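Ribosomal RNA processing protein 6 (Trypanosoma brucei brucei, PDB 4NLC) probably degrades and trims RNA from its 3' end as an exosome-associated 3'-5' exoribonuclease, of which this chain is the catalytic core. Local coordinates at residues Leu251-Phe254 against Gln255-Leu259; Leu354-Ile357 against Val358-Ile362; Tyr24-Glu27 against Lys28-His32. The protein carries 1 engineered substitution. One frame throughout, in Å; residues are numbered along the deposited sequence.

Contact 1 (Leu251-Phe254 against Gln255-Leu259)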
loop_
_atom_site.group_PDB
_atom_site.type_symbol
_atom_site.label_atom_id
_atom_site.label_comp_id
_atom_site.label_asym_id
_atom_site.label_seq_id
_atom_site.Cartn_x
_atom_site.Cartn_y
_atom_site.Cartn_z
ATOM N N LEU A 251 -6.365 25.818 -2.415
ATOM C CA LEU A 251 -5.188 25.858 -1.524
ATOM C C LEU A 251 -5.402 24.978 -0.292
ATOM O O LEU A 251 -4.451 24.343 0.157
ATOM C CB LEU A 251 -4.858 27.289 -1.076
ATOM C CG LEU A 251 -3.830 28.039 -1.887
ATOM C CD1 LEU A 251 -3.843 29.528 -1.521
ATOM C CD2 LEU A 251 -2.419 27.470 -1.667
ATOM N N HIS A 252 -6.649 24.923 0.236
ATOM C CA HIS A 252 -6.991 24.071 1.389
ATOM C C HIS A 252 -6.754 22.581 1.048
ATOM O O HIS A 252 -6.173 21.847 1.840
ATOM C CB HIS A 252 -8.433 24.312 1.868
ATOM C CG HIS A 252 -8.845 23.413 2.991
ATOM N ND1 HIS A 252 -8.384 23.607 4.276
ATOM C CD2 HIS A 252 -9.656 22.328 2.977
ATOM C CE1 HIS A 252 -8.915 22.638 5.001
ATOM N NE2 HIS A 252 -9.679 21.839 4.262
ATOM N N VAL A 253 -7.133 22.170 -0.158
ATOM C CA VAL A 253 -6.985 20.784 -0.599
ATOM C C VAL A 253 -5.497 20.434 -0.797
ATOM O O VAL A 253 -5.058 19.380 -0.346
ATOM C CB VAL A 253 -7.889 20.471 -1.810
ATOM C CG1 VAL A 253 -7.636 19.063 -2.319
ATOM C CG2 VAL A 253 -9.362 20.624 -1.414
ATOM N N PHE A 254 -4.711 21.354 -1.372
ATOM C CA PHE A 254 -3.264 21.193 -1.493
ATOM C C PHE A 254 -2.648 21.083 -0.097
ATOM O O PHE A 254 -1.726 20.308 0.082
ATOM C CB PHE A 254 -2.649 22.385 -2.231
ATOM C CG PHE A 254 -2.518 22.173 -3.721
ATOM C CD1 PHE A 254 -1.516 21.347 -4.239
ATOM C CD2 PHE A 254 -3.366 22.820 -4.606
ATOM C CE1 PHE A 254 -1.383 21.160 -5.622
ATOM C CE2 PHE A 254 -3.243 22.616 -5.993
ATOM C CZ PHE A 254 -2.245 21.802 -6.489
ATOM N N GLN A 255 -3.201 21.827 0.893
ATOM C CA GLN A 255 -2.724 21.824 2.290
ATOM C C GLN A 255 -3.012 20.518 2.992
ATOM O O GLN A 255 -2.131 19.967 3.649
ATOM C CB GLN A 255 -3.261 23.038 3.081
ATOM C CG GLN A 255 -2.519 24.322 2.680
ATOM C CD GLN A 255 -3.224 25.626 2.988
ATOM O OE1 GLN A 255 -4.437 25.696 3.220
ATOM N NE2 GLN A 255 -2.473 26.706 2.924
ATOM N N GLU A 256 -4.238 20.004 2.823
ATOM C CA GLU A 256 -4.658 18.724 3.382
ATOM C C GLU A 256 -3.856 17.568 2.778
ATOM O O GLU A 256 -3.445 16.685 3.525
ATOM C CB GLU A 256 -6.175 18.542 3.226
ATOM C CG GLU A 256 -6.960 19.534 4.071
ATOM C CD GLU A 256 -7.025 19.209 5.550
ATOM O OE1 GLU A 256 -6.137 19.669 6.305
ATOM O OE2 GLU A 256 -7.976 18.505 5.958
ATOM N N SER A 257 -3.622 17.589 1.435
ATOM C CA SER A 257 -2.817 16.600 0.699
ATOM C C SER A 257 -1.349 16.602 1.192
ATOM O O SER A 257 -0.765 15.538 1.330
ATOM C CB SER A 257 -2.856 16.876 -0.801
ATOM O OG SER A 257 -4.187 16.985 -1.282
ATOM N N ARG A 258 -0.789 17.788 1.515
ATOM C CA ARG A 258 0.568 17.951 2.055
ATOM C C ARG A 258 0.667 17.269 3.435
ATOM O O ARG A 258 1.623 16.551 3.693
ATOM C CB ARG A 258 0.932 19.446 2.136
ATOM C CG ARG A 258 2.184 19.777 2.956
ATOM C CD ARG A 258 2.803 21.101 2.547
ATOM N NE ARG A 258 1.981 22.240 2.945
ATOM C CZ ARG A 258 1.667 23.257 2.152
ATOM N NH1 ARG A 258 2.142 23.315 0.912
ATOM N NH2 ARG A 258 0.896 24.238 2.598
ATOM N N LEU A 259 -0.345 17.455 4.291
ATOM C CA LEU A 259 -0.436 16.806 5.592
ATOM C C LEU A 259 -0.428 15.289 5.449
ATOM O O LEU A 259 0.218 14.608 6.251
ATOM C CB LEU A 259 -1.675 17.294 6.364
ATOM C CG LEU A 259 -1.615 18.776 6.802
ATOM C CD1 LEU A 259 -2.917 19.228 7.391
ATOM C CD2 LEU A 259 -0.516 19.014 7.802
#

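Contact 2 (Leu354-Ile357 against Val358-Ile362)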
loop_
_atom_site.group_PDB
_atom_site.type_symbol
_atom_site.label_atom_id
_atom_site.label_comp_id
_atom_site.label_asym_id
_atom_site.label_seq_id
_atom_site.Cartn_x
_atom_site.Cartn_y
_atom_site.Cartn_z
ATOM N N LEU A 354 2.275 -25.710 18.792
ATOM C CA LEU A 354 0.861 -25.350 18.995
ATOM C C LEU A 354 0.251 -26.289 20.027
ATOM O O LEU A 354 -0.480 -25.847 20.916
ATOM C CB LEU A 354 0.064 -25.431 17.685
ATOM C CG LEU A 354 0.428 -24.460 16.584
ATOM C CD1 LEU A 354 -0.251 -24.848 15.288
ATOM C CD2 LEU A 354 0.013 -23.065 16.943
ATOM N N LEU A 355 0.598 -27.573 19.930
ATOM C CA LEU A 355 0.187 -28.626 20.854
ATOM C C LEU A 355 0.759 -28.375 22.264
ATOM O O LEU A 355 0.067 -28.626 23.247
ATOM C CB LEU A 355 0.641 -29.987 20.297
ATOM C CG LEU A 355 0.252 -31.246 21.058
ATOM C CD1 LEU A 355 -1.237 -31.290 21.327
ATOM C CD2 LEU A 355 0.703 -32.487 20.314
ATOM N N GLN A 356 1.984 -27.835 22.365
ATOM C CA GLN A 356 2.583 -27.533 23.673
ATOM C C GLN A 356 1.836 -26.384 24.368
ATOM O O GLN A 356 1.626 -26.432 25.593
ATOM C CB GLN A 356 4.095 -27.225 23.542
ATOM C CG GLN A 356 4.875 -27.453 24.844
ATOM C CD GLN A 356 4.548 -28.770 25.510
ATOM O OE1 GLN A 356 4.732 -29.868 24.949
ATOM N NE2 GLN A 356 4.024 -28.683 26.716
ATOM N N ILE A 357 1.411 -25.370 23.568
ATOM C CA ILE A 357 0.634 -24.204 24.022
ATOM C C ILE A 357 -0.632 -24.685 24.731
ATOM O O ILE A 357 -0.918 -24.235 25.836
ATOM C CB ILE A 357 0.327 -23.203 22.858
ATOM C CG1 ILE A 357 1.595 -22.401 22.470
ATOM C CG2 ILE A 357 -0.852 -22.257 23.211
ATOM C CD1 ILE A 357 1.532 -21.645 21.080
ATOM N N VAL A 358 -1.360 -25.612 24.099
ATOM C CA VAL A 358 -2.587 -26.205 24.624
ATOM C C VAL A 358 -2.301 -27.029 25.883
ATOM O O VAL A 358 -3.050 -26.922 26.856
ATOM C CB VAL A 358 -3.321 -27.052 23.549
ATOM C CG1 VAL A 358 -4.585 -27.703 24.133
ATOM C CG2 VAL A 358 -3.662 -26.205 22.325
ATOM N N LYS A 359 -1.248 -27.875 25.843
ATOM C CA LYS A 359 -0.852 -28.746 26.952
ATOM C C LYS A 359 -0.513 -27.968 28.214
ATOM O O LYS A 359 -0.910 -28.388 29.293
ATOM C CB LYS A 359 0.311 -29.664 26.554
ATOM C CG LYS A 359 -0.100 -30.853 25.707
ATOM C CD LYS A 359 1.110 -31.542 25.122
ATOM C CE LYS A 359 0.724 -32.724 24.280
ATOM N NZ LYS A 359 1.887 -33.263 23.535
ATOM N N ASP A 360 0.170 -26.821 28.088
ATOM C CA ASP A 360 0.543 -25.983 29.242
ATOM C C ASP A 360 -0.654 -25.268 29.895
ATOM O O ASP A 360 -0.538 -24.769 31.024
ATOM C CB ASP A 360 1.659 -24.987 28.859
ATOM C CG ASP A 360 2.964 -25.620 28.390
ATOM O OD1 ASP A 360 3.160 -26.828 28.626
ATOM O OD2 ASP A 360 3.789 -24.903 27.798
ATOM N N ALA A 361 -1.816 -25.266 29.213
ATOM C CA ALA A 361 -3.033 -24.629 29.713
ATOM C C ALA A 361 -4.119 -25.588 30.241
ATOM O O ALA A 361 -4.957 -25.148 31.030
ATOM C CB ALA A 361 -3.613 -23.717 28.654
ATOM N N ILE A 362 -4.123 -26.868 29.846
ATOM C CA ILE A 362 -5.173 -27.777 30.342
ATOM C C ILE A 362 -4.904 -28.179 31.825
ATOM O O ILE A 362 -3.780 -28.033 32.321
ATOM C CB ILE A 362 -5.508 -28.983 29.416
ATOM C CG1 ILE A 362 -4.414 -30.047 29.409
ATOM C CG2 ILE A 362 -5.859 -28.522 27.989
ATOM C CD1 ILE A 362 -4.984 -31.479 29.299
HETATM O O HOH W 1 4.084 -31.075 22.368
#

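Contact 3 (Tyr24-Glu27 against Lys28-His32)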
loop_
_atom_site.group_PDB
_atom_site.type_symbol
_atom_site.label_atom_id
_atom_site.label_comp_id
_atom_site.label_asym_id
_atom_site.label_seq_id
_atom_site.Cartn_x
_atom_site.Cartn_y
_atom_site.Cartn_z
ATOM N N TYR A 24 16.813 5.754 2.192
ATOM C CA TYR A 24 16.258 6.508 1.065
ATOM C C TYR A 24 17.321 7.290 0.278
ATOM O O TYR A 24 18.379 7.649 0.809
ATOM C CB TYR A 24 15.157 7.471 1.584
ATOM C CG TYR A 24 15.710 8.537 2.501
ATOM C CD1 TYR A 24 16.021 8.249 3.831
ATOM C CD2 TYR A 24 16.032 9.801 2.016
ATOM C CE1 TYR A 24 16.638 9.191 4.649
ATOM C CE2 TYR A 24 16.570 10.777 2.848
ATOM C CZ TYR A 24 16.900 10.460 4.154
ATOM O OH TYR A 24 17.482 11.403 4.956
ATOM N N TYR A 25 16.964 7.641 -0.962
ATOM C CA TYR A 25 17.795 8.404 -1.872
ATOM C C TYR A 25 17.259 9.814 -2.129
ATOM O O TYR A 25 16.042 10.022 -2.229
ATOM C CB TYR A 25 17.959 7.641 -3.183
ATOM C CG TYR A 25 18.839 6.416 -3.058
ATOM C CD1 TYR A 25 18.372 5.249 -2.443
ATOM C CD2 TYR A 25 20.126 6.402 -3.591
ATOM C CE1 TYR A 25 19.173 4.113 -2.348
ATOM C CE2 TYR A 25 20.922 5.261 -3.530
ATOM C CZ TYR A 25 20.444 4.121 -2.903
ATOM O OH TYR A 25 21.242 3.005 -2.839
ATOM N N ASP A 26 18.167 10.772 -2.285
ATOM C CA ASP A 26 17.752 12.141 -2.595
ATOM C C ASP A 26 17.655 12.303 -4.122
ATOM O O ASP A 26 17.726 11.296 -4.842
ATOM C CB ASP A 26 18.687 13.182 -1.938
ATOM C CG ASP A 26 20.173 13.019 -2.259
ATOM O OD1 ASP A 26 20.497 12.445 -3.331
ATOM O OD2 ASP A 26 21.008 13.412 -1.410
ATOM N N GLU A 27 17.509 13.557 -4.610
ATOM C CA GLU A 27 17.393 13.884 -6.037
ATOM C C GLU A 27 18.715 13.758 -6.788
ATOM O O GLU A 27 18.713 13.765 -8.018
ATOM C CB GLU A 27 16.740 15.261 -6.276
ATOM C CG GLU A 27 17.382 16.420 -5.546
ATOM C CD GLU A 27 16.767 16.667 -4.189
ATOM O OE1 GLU A 27 15.888 17.551 -4.097
ATOM O OE2 GLU A 27 17.118 15.944 -3.230
ATOM N N LYS A 28 19.834 13.625 -6.052
ATOM C CA LYS A 28 21.169 13.442 -6.628
ATOM C C LYS A 28 21.506 11.946 -6.682
ATOM O O LYS A 28 22.603 11.580 -7.068
ATOM C CB LYS A 28 22.226 14.181 -5.778
ATOM C CG LYS A 28 22.262 15.687 -5.993
ATOM C CD LYS A 28 23.455 16.306 -5.328
ATOM C CE LYS A 28 23.421 17.810 -5.443
ATOM N NZ LYS A 28 24.682 18.441 -4.952
ATOM N N GLY A 29 20.586 11.099 -6.244
ATOM C CA GLY A 29 20.810 9.657 -6.192
ATOM C C GLY A 29 21.789 9.252 -5.106
ATOM O O GLY A 29 22.485 8.254 -5.254
ATOM N N VAL A 30 21.868 10.032 -4.019
ATOM C CA VAL A 30 22.733 9.740 -2.862
ATOM C C VAL A 30 21.914 8.963 -1.792
ATOM O O VAL A 30 20.809 9.375 -1.438
ATOM C CB VAL A 30 23.387 11.031 -2.296
ATOM C CG1 VAL A 30 24.076 10.781 -0.955
ATOM C CG2 VAL A 30 24.367 11.638 -3.303
ATOM N N ARG A 31 22.466 7.850 -1.299
ATOM C CA ARG A 31 21.857 6.989 -0.284
ATOM C C ARG A 31 21.955 7.608 1.115
ATOM O O ARG A 31 23.032 8.052 1.523
ATOM C CB ARG A 31 22.557 5.611 -0.291
ATOM C CG ARG A 31 21.898 4.536 0.575
ATOM C CD ARG A 31 22.671 3.236 0.489
ATOM N NE ARG A 31 22.040 2.170 1.267
ATOM C CZ ARG A 31 22.347 1.870 2.528
ATOM N NH1 ARG A 31 23.272 2.566 3.178
ATOM N NH2 ARG A 31 21.719 0.882 3.153
ATOM N N HIS A 32 20.844 7.582 1.866
ATOM C CA HIS A 32 20.811 8.043 3.256
ATOM C C HIS A 32 20.125 7.018 4.141
ATOM O O HIS A 32 19.269 6.256 3.680
ATOM C CB HIS A 32 20.113 9.422 3.410
ATOM C CG HIS A 32 20.638 10.495 2.502
ATOM N ND1 HIS A 32 21.639 11.343 2.904
ATOM C CD2 HIS A 32 20.279 10.808 1.232
ATOM C CE1 HIS A 32 21.862 12.149 1.876
ATOM N NE2 HIS A 32 21.064 11.863 0.847
#

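Contact 1 (Leu251-Phe254 against Gln255-Leu259)
S257 makes the polar link of this helical turn: its OG gives a hydrogen bond to V253 O at 2.7 Å, on the same carbonyl that takes the backbone bond from S257 N. The two donors arrive from opposite faces of the carbonyl plane, OG standing 39° out of it. With chi1 at -53°, OG lies beside its own backbone N and opposite the carbonyl carbon, a setting that folds the hydroxyl back over the preceding turn. The same OG is also bonded to D171 N, tying the helix to the end of strand 169-171. The remaining backbone bonds are regular i to i+4 pairs, Q255 N to L251 O at 2.9 Å and R258 N to F254 O at 3.0 Å among them. Both segments belong to the single helix 249-261, which packs against helices 172-178 and 226-238; V253 reaches A175 and L237, while F254 meets F170 edge-to-face. On the partly exposed flank the contact is CH-pi. E256 CG lies over one face of the H252 imidazole, 3.9 Å from its centroid and displaced toward the NE2 side of the rim, where CG and NE2 are 3.6 Å apart. H252 CG, anti to the backbone N, brings the ring to where E256 CG can cover it, and the E256 chain bends at chi2, leaving carboxylate and ring planes 20° apart. Van der Waals contact completes the turn: the Q255 chain lies along the L251 carbonyl, with CG 3.2 Å from L251 O.

Contact 2 (Leu354-Ile357 against Val358-Ile362)
The flat amide of Q356 meets the carboxylate of D360 through one hydrogen bond, NE2 to OD1 at 2.8 Å, with the two planes turned 43° apart. OD1 lies practically in the amide plane, yet NE2 stands above the carboxylate plane, 39° out of it. At the other corner of the amide, OE1 accepts a 2.9 Å hydrogen bond from a water, which in turn takes a weak bond from K359 NZ. The amide is thus held through both its oxygen and its nitrogen. This is the C-terminal part of helix 351-359, in the HRDC domain, and the Q356-D360 pair is an i to i+4 side-chain bridge. Q356 reaches it because CG is anti to the backbone N (chi1 -157°) and the chain then bends at chi2, carrying the amide forward along the helix, toward D360. D360 is also held by its main chain, D360 N to Q356 O at 2.9 Å. One residue earlier, K359 N bonds to L355 O, while the bond from V358 N to L354 O is weak at 3.3 Å. The buried side of the turn is aliphatic: L354 packs on I298 and W301 of helix 289-309 and on V336, which L355 also touches, while V358 lies on L329. V358 CG2 turns back over the preceding turn, 3.5 Å from L354 O. The extended K359 chain runs back beside L355 at an oblique angle, its methylenes passing L355 O. Its CE comes 3.6 Å from L355 CG, and NZ lies 3.5 Å from L355 CD2.

Contact 3 (Tyr24-Glu27 against Lys28-His32)
Y24 and H32 form an antiparallel hydrogen-bonded pair, Y25 and R31 the adjoining non-hydrogen-bonded pair, and a type I turn from D26 to G29, closed by G29 N to D26 O at 3.2 Å, joins the strands, with D26 N bonded to V30 O. The carboxylate of D26 organises the turn. Its OD1 takes hydrogen bonds from K28 N at 3.0 Å and V30 N at 2.9 Å, which arrive from opposite faces of the carboxylate plane. OD2 receives H32 NE2 at 2.7 Å along a nearly straight bond. OD2 lies in the imidazole plane, whereas NE2 stands 62° out of the carboxylate plane, the two flat groups being turned 66° against each other. The NE2-OD2 bond holds the H32 ring and may favour its protonated form. D26 can serve all three donors because chi1 of 55° sets CG between its backbone N and carbonyl carbon, over the loop. H32 CB rests over one face of the Y24 phenol, 3.8 Å from the ring centroid; the two rings are near parallel but slid apart, so they barely overlap. On the sheet face carrying Y25 and R31, R31 CB sits over the Y25 ring, 4.0 Å from its centroid, and the extended arginine continues past the rim, CD lying 3.6 Å from Y25 OH. G29 O approaches the Y25 ring at its edge, 3.4 Å from CD2. Outside the hairpin Y25 stacks on Y133, Y24 meets F41, and E27 forms a salt bridge with R44. The K28 bond makes an Asx turn, to which the V30 bond is added, at the first residue of a 3:5 beta hairpin, type I turn plus G1 bulge, with G29 at positive phi.

In the fold
The three contacts are separate local structures, met along the chain in the order contact 3, contact 1, contact 2. Contacts 1 and 3 are the nearer pair, with centres about 26 Å apart and nearest atoms about 15 Å apart; the hairpin of strands 23-25 and 31-33 and helix 249-261 both pack on the part of the chain that holds the six-stranded exonuclease sheet. Contact 2 lies in the HRDC part, its centre about 53 Å from that of contact 1 and about 50 Å from that of contact 3, with contacts 1 and 2 on opposite sides of the chain's centre. A bound di(hydroxyethyl)ether lies about 6 Å from the Y25 side chain of contact 3.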